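PDB 7BDV: Can2 from Sulfobacillus thermosulfidooxidans, which acts as a dual-specificity nuclease, an ancillary effector that binds cyclic tetra-adenylate and potentiates type III CRISPR defence. Local coordinates for residues 285-293 with 319-329; 305-313 with 337-347. All coordinates share one frame; numbering follows the deposited sequence.

Contact 1 (285-293 with 319-329); sequences NKLHVIECK and VAGIKGKSMFA. With nucleotides of chain E.
Val289 and Glu291 pair with Lys325, Met327 and Ala329 as parallel strands, the two ends of a beta-alpha-beta crossover that leaves strand 286-291, runs through helix 306-320 and returns as strand 325-329. The fold is that of the Card1-like endonuclease, in the PDDEXK clan, and Glu291-Cys292-Lys293 fits the clan's (D/E)xK signature. Five backbone hydrogen bonds form the parallel ladder, from Lys325 N to Leu287 O (2.9 Å) through to Ala329 N on Glu291 O.

The polar side-chain contact lies on the face of His288 and Lys325. Lys325 turns about CG-CD (chi3 74°), bringing NZ to His288 NE2 at 3.2 Å, tilted 30° from the ring plane; Trp363 O also accepts from this ammonium. At the other end of the imidazole, ND1 donates to Lys286 O at 2.9 Å; this oxygen lies close to the ring plane, although ND1 approaches it from above the carbonyl plane (55°). Held at both nitrogens, the ring has little freedom to flip.

Apolar packing fills the rest. Ile290 CG2 meets Ala329 CB at 4.1 Å, small and branched groups suiting a face that helices 231-254 and 356-365 cover. Leu287 CD2 reaches back to Ala320 CB (4.0 Å), where the crossover helix runs out toward the strand. There Gly321 takes a positive phi easily, and Gly324, lacking a side chain, lets the strand start close against Ala320.

The long aliphatic part of Lys323 suits a purine: its CG lies over the face of the adenine of nucleotide A1 of chain E, 3.3 Å from N1. At the far end of the ladder the Phe328 ring turns its edge to the backbone, CD1 standing 3.5 Å from Glu291 O, in the ring plane.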
loop_
_atom_site.group_PDB
_atom_site.type_symbol
_atom_site.label_atom_id
_atom_site.label_comp_id
_atom_site.label_asym_id
_atom_site.label_seq_id
_atom_site.Cartn_x
_atom_site.Cartn_y
_atom_site.Cartn_z
ATOM N N ASN A 285 19.332 -0.945 5.826
ATOM C CA ASN A 285 18.242 -1.363 6.743
ATOM C C ASN A 285 16.862 -1.262 6.082
ATOM O O ASN A 285 15.890 -1.270 6.810
ATOM C CB ASN A 285 18.260 -0.523 8.016
ATOM C CG ASN A 285 19.568 -0.708 8.749
ATOM O OD1 ASN A 285 19.977 -1.847 8.972
ATOM N ND2 ASN A 285 20.256 0.387 9.050
ATOM N N LYS A 286 16.790 -1.210 4.758
ATOM C CA LYS A 286 15.505 -1.189 4.012
ATOM C C LYS A 286 15.401 -2.445 3.156
ATOM O O LYS A 286 16.425 -2.774 2.478
ATOM C CB LYS A 286 15.448 0.053 3.126
ATOM C CG LYS A 286 15.356 1.374 3.859
ATOM C CD LYS A 286 15.203 2.520 2.867
ATOM C CE LYS A 286 15.473 3.889 3.443
ATOM N NZ LYS A 286 16.931 4.174 3.445
ATOM N N LEU A 287 14.247 -3.119 3.184
ATOM C CA LEU A 287 14.041 -4.317 2.352
ATOM C C LEU A 287 13.752 -3.873 0.919
ATOM O O LEU A 287 12.903 -2.997 0.717
ATOM C CB LEU A 287 12.945 -5.191 2.929
ATOM C CG LEU A 287 12.870 -6.578 2.323
ATOM C CD1 LEU A 287 14.089 -7.397 2.704
ATOM C CD2 LEU A 287 11.612 -7.278 2.780
ATOM N N HIS A 288 14.492 -4.451 -0.012
ATOM C CA HIS A 288 14.400 -4.219 -1.471
ATOM C C HIS A 288 13.829 -5.489 -2.090
ATOM O O HIS A 288 14.388 -6.571 -1.854
ATOM C CB HIS A 288 15.773 -3.860 -2.020
ATOM C CG HIS A 288 16.316 -2.534 -1.634
ATOM N ND1 HIS A 288 16.689 -2.239 -0.341
ATOM C CD2 HIS A 288 16.624 -1.442 -2.375
ATOM C CE1 HIS A 288 17.157 -1.004 -0.293
ATOM N NE2 HIS A 288 17.123 -0.488 -1.536
ATOM N N VAL A 289 12.736 -5.358 -2.843
ATOM C CA VAL A 289 12.063 -6.469 -3.558
ATOM C C VAL A 289 12.108 -6.162 -5.061
ATOM O O VAL A 289 11.659 -5.057 -5.464
ATOM C CB VAL A 289 10.635 -6.643 -3.013
ATOM C CG1 VAL A 289 9.867 -7.754 -3.708
ATOM C CG2 VAL A 289 10.647 -6.852 -1.494
ATOM N N ILE A 290 12.637 -7.079 -5.864
ATOM C CA ILE A 290 12.573 -7.017 -7.361
ATOM C C ILE A 290 11.595 -8.091 -7.853
ATOM O O ILE A 290 11.722 -9.255 -7.422
ATOM C CB ILE A 290 13.958 -7.185 -7.994
ATOM C CG1 ILE A 290 14.956 -6.186 -7.426
ATOM C CG2 ILE A 290 13.879 -7.103 -9.517
ATOM C CD1 ILE A 290 16.370 -6.522 -7.720
ATOM N N GLU A 291 10.601 -7.678 -8.643
ATOM C CA GLU A 291 9.772 -8.549 -9.516
ATOM C C GLU A 291 10.424 -8.602 -10.907
ATOM O O GLU A 291 10.539 -7.544 -11.573
ATOM C CB GLU A 291 8.344 -7.993 -9.560
ATOM C CG GLU A 291 7.364 -8.845 -10.340
ATOM C CD GLU A 291 6.911 -10.124 -9.649
ATOM O OE1 GLU A 291 7.288 -10.348 -8.462
ATOM O OE2 GLU A 291 6.148 -10.881 -10.291
ATOM N N CYS A 292 10.925 -9.776 -11.316
ATOM C CA CYS A 292 11.595 -9.976 -12.640
ATOM C C CYS A 292 11.123 -11.256 -13.341
ATOM O O CYS A 292 11.645 -11.530 -14.434
ATOM C CB CYS A 292 13.109 -9.959 -12.484
ATOM S SG CYS A 292 13.665 -10.941 -11.071
ATOM N N LYS A 293 10.160 -11.988 -12.762
ATOM C CA LYS A 293 9.478 -13.143 -13.403
ATOM C C LYS A 293 8.628 -12.668 -14.594
ATOM O O LYS A 293 7.842 -11.738 -14.413
ATOM C CB LYS A 293 8.611 -13.902 -12.397
ATOM C CG LYS A 293 9.298 -15.086 -11.736
ATOM N N VAL A 319 4.675 -6.603 3.484
ATOM C CA VAL A 319 5.851 -7.437 3.892
ATOM C C VAL A 319 6.997 -6.538 4.353
ATOM O O VAL A 319 7.737 -6.948 5.262
ATOM C CB VAL A 319 6.286 -8.343 2.728
ATOM C CG1 VAL A 319 7.734 -8.821 2.826
ATOM C CG2 VAL A 319 5.295 -9.492 2.587
ATOM N N ALA A 320 7.167 -5.394 3.690
ATOM C CA ALA A 320 8.330 -4.505 3.801
ATOM C C ALA A 320 7.937 -3.159 4.431
ATOM O O ALA A 320 8.843 -2.388 4.721
ATOM C CB ALA A 320 8.932 -4.324 2.426
ATOM N N GLY A 321 6.642 -2.889 4.630
ATOM C CA GLY A 321 6.161 -1.643 5.239
ATOM C C GLY A 321 6.392 -0.443 4.332
ATOM O O GLY A 321 6.778 -0.635 3.198
ATOM N N ILE A 322 6.225 0.764 4.861
ATOM C CA ILE A 322 6.106 2.022 4.062
ATOM C C ILE A 322 7.498 2.431 3.568
ATOM O O ILE A 322 7.562 3.063 2.507
ATOM C CB ILE A 322 5.368 3.140 4.843
ATOM C CG1 ILE A 322 5.123 4.360 3.937
ATOM C CG2 ILE A 322 6.088 3.510 6.139
ATOM C CD1 ILE A 322 4.197 5.431 4.495
ATOM N N LYS A 323 8.573 2.055 4.272
ATOM C CA LYS A 323 9.965 2.402 3.892
ATOM C C LYS A 323 10.588 1.310 3.003
ATOM O O LYS A 323 11.759 1.486 2.574
ATOM C CB LYS A 323 10.839 2.631 5.130
ATOM C CG LYS A 323 10.359 3.718 6.073
ATOM C CD LYS A 323 10.146 5.057 5.405
ATOM C CE LYS A 323 9.944 6.170 6.414
ATOM N NZ LYS A 323 10.548 7.438 5.945
ATOM N N GLY A 324 9.889 0.197 2.783
ATOM C CA GLY A 324 10.312 -0.874 1.858
ATOM C C GLY A 324 10.319 -0.372 0.426
ATOM O O GLY A 324 9.591 0.592 0.138
ATOM N N LYS A 325 11.154 -0.956 -0.432
ATOM C CA LYS A 325 11.406 -0.466 -1.813
ATOM C C LYS A 325 11.179 -1.612 -2.790
ATOM O O LYS A 325 11.656 -2.724 -2.529
ATOM C CB LYS A 325 12.821 0.108 -1.915
ATOM C CG LYS A 325 12.988 1.428 -1.189
ATOM C CD LYS A 325 14.390 1.853 -0.983
ATOM C CE LYS A 325 15.032 2.356 -2.257
ATOM N NZ LYS A 325 16.477 2.579 -2.006
ATOM N N SER A 326 10.464 -1.342 -3.877
ATOM C CA SER A 326 10.024 -2.346 -4.873
ATOM C C SER A 326 10.470 -1.895 -6.257
ATOM O O SER A 326 10.476 -0.707 -6.572
ATOM C CB SER A 326 8.547 -2.568 -4.780
ATOM O OG SER A 326 7.852 -1.347 -5.003
HETATM N N MSE A 327 10.904 -2.848 -7.077
HETATM C CA MSE A 327 11.273 -2.564 -8.456
HETATM C C MSE A 327 10.633 -3.603 -9.359
HETATM O O MSE A 327 10.519 -4.769 -8.980
HETATM C CB MSE A 327 12.786 -2.609 -8.659
HETATM C CG MSE A 327 13.175 -2.659 -10.131
HETATM SE SE MSE A 327 15.078 -2.515 -10.356
HETATM C CE MSE A 327 15.412 -0.582 -10.580
ATOM N N PHE A 328 10.223 -3.154 -10.547
ATOM C CA PHE A 328 9.716 -4.049 -11.570
ATOM C C PHE A 328 10.696 -4.021 -12.736
ATOM O O PHE A 328 10.868 -2.969 -13.382
ATOM C CB PHE A 328 8.280 -3.661 -11.935
ATOM C CG PHE A 328 7.639 -4.499 -13.011
ATOM C CD1 PHE A 328 7.981 -5.830 -13.183
ATOM C CD2 PHE A 328 6.652 -3.971 -13.832
ATOM C CE1 PHE A 328 7.378 -6.603 -14.158
ATOM C CE2 PHE A 328 6.038 -4.754 -14.804
ATOM C CZ PHE A 328 6.405 -6.063 -14.962
ATOM N N ALA A 329 11.373 -5.137 -12.966
ATOM C CA ALA A 329 12.404 -5.313 -14.015
ATOM C C ALA A 329 11.860 -6.250 -15.088
ATOM O O ALA A 329 11.290 -7.301 -14.723
ATOM C CB ALA A 329 13.688 -5.849 -13.398
ATOM P P A E 1 3.996 4.660 12.857
ATOM O OP1 A E 1 4.311 3.267 13.370
ATOM O OP2 A E 1 3.627 4.589 11.384
ATOM O "O5'" A E 1 5.263 5.595 13.067
ATOM C "C5'" A E 1 6.497 5.144 12.517
ATOM C "C4'" A E 1 7.436 6.305 12.531
ATOM O "O4'" A E 1 8.777 5.801 12.361
ATOM C "C3'" A E 1 7.253 7.320 11.397
ATOM O "O3'" A E 1 7.867 8.515 11.776
ATOM C "C2'" A E 1 8.154 6.750 10.319
ATOM O "O2'" A E 1 8.522 7.751 9.397
ATOM C "C1'" A E 1 9.343 6.364 11.202
ATOM N N9 A E 1 10.283 5.410 10.714
ATOM C C8 A E 1 11.633 5.487 10.909
ATOM N N7 A E 1 12.281 4.475 10.405
ATOM C C5 A E 1 11.296 3.670 9.878
ATOM C C6 A E 1 11.347 2.435 9.217
ATOM N N6 A E 1 12.468 1.768 8.976
ATOM N N1 A E 1 10.175 1.893 8.844
ATOM C C2 A E 1 9.047 2.556 9.092
ATOM N N3 A E 1 8.877 3.723 9.662
ATOM C C4 A E 1 10.051 4.229 10.069
HETATM O O HOH W 1 9.334 -9.070 -15.907
#

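Contact 2 (305-313 with 337-347); sequences PMETIYKID and AAKKRCLNNSI
Cys342 O receives two backbone N-H groups, Ile347 N at 2.8 Å and, more weakly, Asn345 N. The first of these, with Ser346 N on Leu343 O and Ser346 at positive phi, makes the Schellman motif that ends helix 336-344, and it turns the chain so that Ile347 CD1 presses on Ile312 CG2 at 3.5 Å.

Ile309 fills the groove between the helices. With CG1 anti to the carbonyl carbon (chi1 -63°), its CD1 extends to Ala338 CB and to Cys342 SG (3.7 Å), while CG2 rests on Arg341 CG. Ala338 is small enough to admit both this methyl and the proline ring, with Pro305 CG 3.6 Å from Ala338 CB.

Tyr310 OH sits over the centre of the Arg341 guanidinium, 3.6 Å from Arg341 CZ, with ring and guanidinium planes 56° apart. Arg341 NH1 hydrogen-bonds to Asn275 OD1 of the second subunit, whereas NE is buried without a partner in the model. The Asp313 carboxylate stacks on the Asn345 amide; Asp313 OD1 forms a salt bridge with Arg318, and OD2 a hydrogen bond with Ser314, both of the second subunit.

The axes of helix segments 306-313 and 337-344 run nearly parallel (8°) at 10.3 Å, with Ile312 and Ile347 touching strand 325-329 and Arg341 and Asp313 meeting the other subunit.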
loop_
_atom_site.group_PDB
_atom_site.type_symbol
_atom_site.label_atom_id
_atom_site.label_comp_id
_atom_site.label_asym_id
_atom_site.label_seq_id
_atom_site.Cartn_x
_atom_site.Cartn_y
_atom_site.Cartn_z
ATOM N N PRO A 305 1.127 -6.344 -17.772
ATOM C CA PRO A 305 1.853 -6.008 -16.547
ATOM C C PRO A 305 0.983 -5.507 -15.394
ATOM O O PRO A 305 1.425 -5.475 -14.240
ATOM C CB PRO A 305 2.789 -4.886 -17.040
ATOM C CG PRO A 305 1.971 -4.177 -18.113
ATOM C CD PRO A 305 1.251 -5.309 -18.811
HETATM N N MSE A 306 -0.233 -5.042 -15.709
HETATM C CA MSE A 306 -1.034 -4.295 -14.752
HETATM C C MSE A 306 -1.360 -5.148 -13.523
HETATM O O MSE A 306 -1.237 -4.672 -12.401
HETATM C CB MSE A 306 -2.303 -3.755 -15.423
HETATM C CG MSE A 306 -2.062 -2.615 -16.394
HETATM SE SE MSE A 306 -1.327 -1.021 -15.509
HETATM C CE MSE A 306 -2.201 0.599 -16.219
ATOM N N GLU A 307 -1.769 -6.407 -13.723
ATOM C CA GLU A 307 -2.062 -7.286 -12.601
ATOM C C GLU A 307 -0.801 -7.447 -11.726
ATOM O O GLU A 307 -0.937 -7.484 -10.504
ATOM C CB GLU A 307 -2.614 -8.630 -13.095
ATOM N N THR A 308 0.390 -7.506 -12.322
ATOM C CA THR A 308 1.687 -7.693 -11.613
ATOM C C THR A 308 1.996 -6.435 -10.787
ATOM O O THR A 308 2.481 -6.562 -9.629
ATOM C CB THR A 308 2.807 -8.037 -12.602
ATOM N N ILE A 309 1.722 -5.248 -11.339
ATOM C CA ILE A 309 1.994 -3.979 -10.614
ATOM C C ILE A 309 1.158 -3.914 -9.321
ATOM O O ILE A 309 1.708 -3.493 -8.287
ATOM C CB ILE A 309 1.761 -2.756 -11.518
ATOM C CG1 ILE A 309 2.732 -2.756 -12.704
ATOM C CG2 ILE A 309 1.849 -1.483 -10.694
ATOM C CD1 ILE A 309 2.333 -1.812 -13.833
ATOM N N TYR A 310 -0.118 -4.292 -9.376
ATOM C CA TYR A 310 -1.049 -4.274 -8.219
ATOM C C TYR A 310 -0.547 -5.260 -7.159
ATOM O O TYR A 310 -0.608 -4.956 -5.977
ATOM C CB TYR A 310 -2.464 -4.683 -8.607
ATOM C CG TYR A 310 -3.229 -3.712 -9.470
ATOM C CD1 TYR A 310 -3.259 -2.360 -9.193
ATOM C CD2 TYR A 310 -3.974 -4.172 -10.539
ATOM C CE1 TYR A 310 -4.010 -1.487 -9.961
ATOM C CE2 TYR A 310 -4.726 -3.309 -11.319
ATOM C CZ TYR A 310 -4.715 -1.956 -11.052
ATOM O OH TYR A 310 -5.427 -1.091 -11.830
ATOM N N LYS A 311 -0.090 -6.426 -7.580
ATOM C CA LYS A 311 0.442 -7.456 -6.650
ATOM C C LYS A 311 1.699 -6.891 -5.972
ATOM O O LYS A 311 1.736 -6.911 -4.726
ATOM C CB LYS A 311 0.689 -8.765 -7.405
ATOM C CG LYS A 311 1.185 -9.913 -6.533
ATOM C CD LYS A 311 2.051 -10.917 -7.257
ATOM C CE LYS A 311 2.015 -12.276 -6.593
ATOM N NZ LYS A 311 0.823 -13.052 -7.006
ATOM N N ILE A 312 2.654 -6.351 -6.743
ATOM C CA ILE A 312 3.912 -5.737 -6.202
ATOM C C ILE A 312 3.529 -4.695 -5.145
ATOM O O ILE A 312 4.090 -4.719 -4.003
ATOM C CB ILE A 312 4.763 -5.090 -7.322
ATOM C CG1 ILE A 312 5.394 -6.083 -8.294
ATOM C CG2 ILE A 312 5.830 -4.202 -6.731
ATOM C CD1 ILE A 312 6.051 -5.404 -9.511
ATOM N N ASP A 313 2.618 -3.783 -5.506
ATOM C CA ASP A 313 2.191 -2.696 -4.604
ATOM C C ASP A 313 1.609 -3.297 -3.314
ATOM O O ASP A 313 2.033 -2.873 -2.242
ATOM C CB ASP A 313 1.187 -1.776 -5.294
ATOM C CG ASP A 313 0.896 -0.519 -4.495
ATOM O OD1 ASP A 313 1.827 -0.030 -3.845
ATOM O OD2 ASP A 313 -0.258 -0.043 -4.523
ATOM N N ALA A 337 1.374 3.561 -19.769
ATOM C CA ALA A 337 0.386 3.455 -18.678
ATOM C C ALA A 337 0.966 2.620 -17.526
ATOM O O ALA A 337 0.789 3.019 -16.360
ATOM C CB ALA A 337 -0.873 2.849 -19.232
ATOM N N ALA A 338 1.610 1.499 -17.830
ATOM C CA ALA A 338 2.205 0.581 -16.829
ATOM C C ALA A 338 3.324 1.320 -16.097
ATOM O O ALA A 338 3.397 1.197 -14.850
ATOM C CB ALA A 338 2.710 -0.686 -17.482
ATOM N N LYS A 339 4.125 2.106 -16.832
ATOM C CA LYS A 339 5.245 2.902 -16.267
ATOM C C LYS A 339 4.673 4.005 -15.375
ATOM O O LYS A 339 5.231 4.250 -14.276
ATOM C CB LYS A 339 6.157 3.458 -17.368
ATOM C CG LYS A 339 7.153 2.459 -17.953
ATOM C CD LYS A 339 7.770 2.896 -19.254
ATOM C CE LYS A 339 8.912 2.005 -19.686
ATOM N NZ LYS A 339 9.220 2.200 -21.121
ATOM N N LYS A 340 3.585 4.645 -15.805
ATOM C CA LYS A 340 2.943 5.729 -15.027
ATOM C C LYS A 340 2.366 5.156 -13.719
ATOM O O LYS A 340 2.492 5.835 -12.677
ATOM C CB LYS A 340 1.911 6.455 -15.897
ATOM C CG LYS A 340 2.511 7.542 -16.793
ATOM C CD LYS A 340 1.676 7.897 -18.034
ATOM N N ARG A 341 1.774 3.959 -13.736
ATOM C CA ARG A 341 1.207 3.355 -12.499
ATOM C C ARG A 341 2.360 3.045 -11.533
ATOM O O ARG A 341 2.231 3.350 -10.312
ATOM C CB ARG A 341 0.349 2.121 -12.791
ATOM C CG ARG A 341 -0.310 1.565 -11.529
ATOM C CD ARG A 341 -1.463 0.631 -11.821
ATOM N NE ARG A 341 -2.557 1.283 -12.533
ATOM C CZ ARG A 341 -3.570 1.955 -11.981
ATOM N NH1 ARG A 341 -3.669 2.097 -10.667
ATOM N NH2 ARG A 341 -4.489 2.486 -12.765
ATOM N N CYS A 342 3.461 2.496 -12.046
ATOM C CA CYS A 342 4.679 2.232 -11.250
ATOM C C CYS A 342 5.172 3.514 -10.576
ATOM O O CYS A 342 5.406 3.488 -9.345
ATOM C CB CYS A 342 5.771 1.617 -12.113
ATOM S SG CYS A 342 5.398 -0.089 -12.544
ATOM N N LEU A 343 5.324 4.604 -11.333
ATOM C CA LEU A 343 5.747 5.922 -10.779
ATOM C C LEU A 343 4.765 6.334 -9.675
ATOM O O LEU A 343 5.217 6.695 -8.580
ATOM C CB LEU A 343 5.812 6.984 -11.887
ATOM C CG LEU A 343 6.173 8.394 -11.418
ATOM C CD1 LEU A 343 7.592 8.411 -10.853
ATOM C CD2 LEU A 343 6.014 9.413 -12.544
ATOM N N ASN A 344 3.466 6.268 -9.958
ATOM C CA ASN A 344 2.399 6.632 -8.999
ATOM C C ASN A 344 2.516 5.792 -7.706
ATOM O O ASN A 344 2.189 6.312 -6.638
ATOM C CB ASN A 344 1.025 6.441 -9.636
ATOM C CG ASN A 344 -0.072 7.030 -8.781
ATOM O OD1 ASN A 344 -0.095 8.241 -8.585
ATOM N ND2 ASN A 344 -0.950 6.190 -8.251
ATOM N N ASN A 345 2.965 4.537 -7.802
ATOM C CA ASN A 345 2.960 3.562 -6.676
ATOM C C ASN A 345 4.345 3.471 -6.018
ATOM O O ASN A 345 4.534 2.561 -5.191
ATOM C CB ASN A 345 2.497 2.187 -7.159
ATOM C CG ASN A 345 1.007 2.130 -7.431
ATOM O OD1 ASN A 345 0.314 3.152 -7.448
ATOM N ND2 ASN A 345 0.508 0.931 -7.650
ATOM N N SER A 346 5.271 4.356 -6.399
ATOM C CA SER A 346 6.687 4.408 -5.949
ATOM C C SER A 346 7.413 3.092 -6.266
ATOM O O SER A 346 8.281 2.684 -5.476
ATOM C CB SER A 346 6.786 4.739 -4.469
ATOM O OG SER A 346 6.322 6.051 -4.201
ATOM N N ILE A 347 7.082 2.447 -7.384
ATOM C CA ILE A 347 7.780 1.224 -7.874
ATOM C C ILE A 347 8.768 1.662 -8.951
ATOM O O ILE A 347 8.324 2.187 -9.978
ATOM C CB ILE A 347 6.762 0.199 -8.388
ATOM C CG1 ILE A 347 5.778 -0.211 -7.291
ATOM C CG2 ILE A 347 7.442 -0.993 -9.028
ATOM C CD1 ILE A 347 4.647 -1.062 -7.772
#

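Contact 1 lies near the centre of the chain, and contact 2 is a layer further out, their centres about 13 Å apart. Both use helix 306-320: its last residues close contact 1, and its first turns make contact 2. Strand 325-329 then leads on to helix 336-344, joining one contact to the other along the chain. Between them the layers mesh where Ile312 CD1 packs on Glu291 CB at 3.5 Å and Ile347 CG1 on Ser326 OG. Chemistry follows place: contact 1 is a backbone-bonded sheet reaching the bound cyclic nucleotide at one end, whereas contact 2 joins helices by side-chain packing, with Arg341 and Asp313 finding their polar partners on the second subunit.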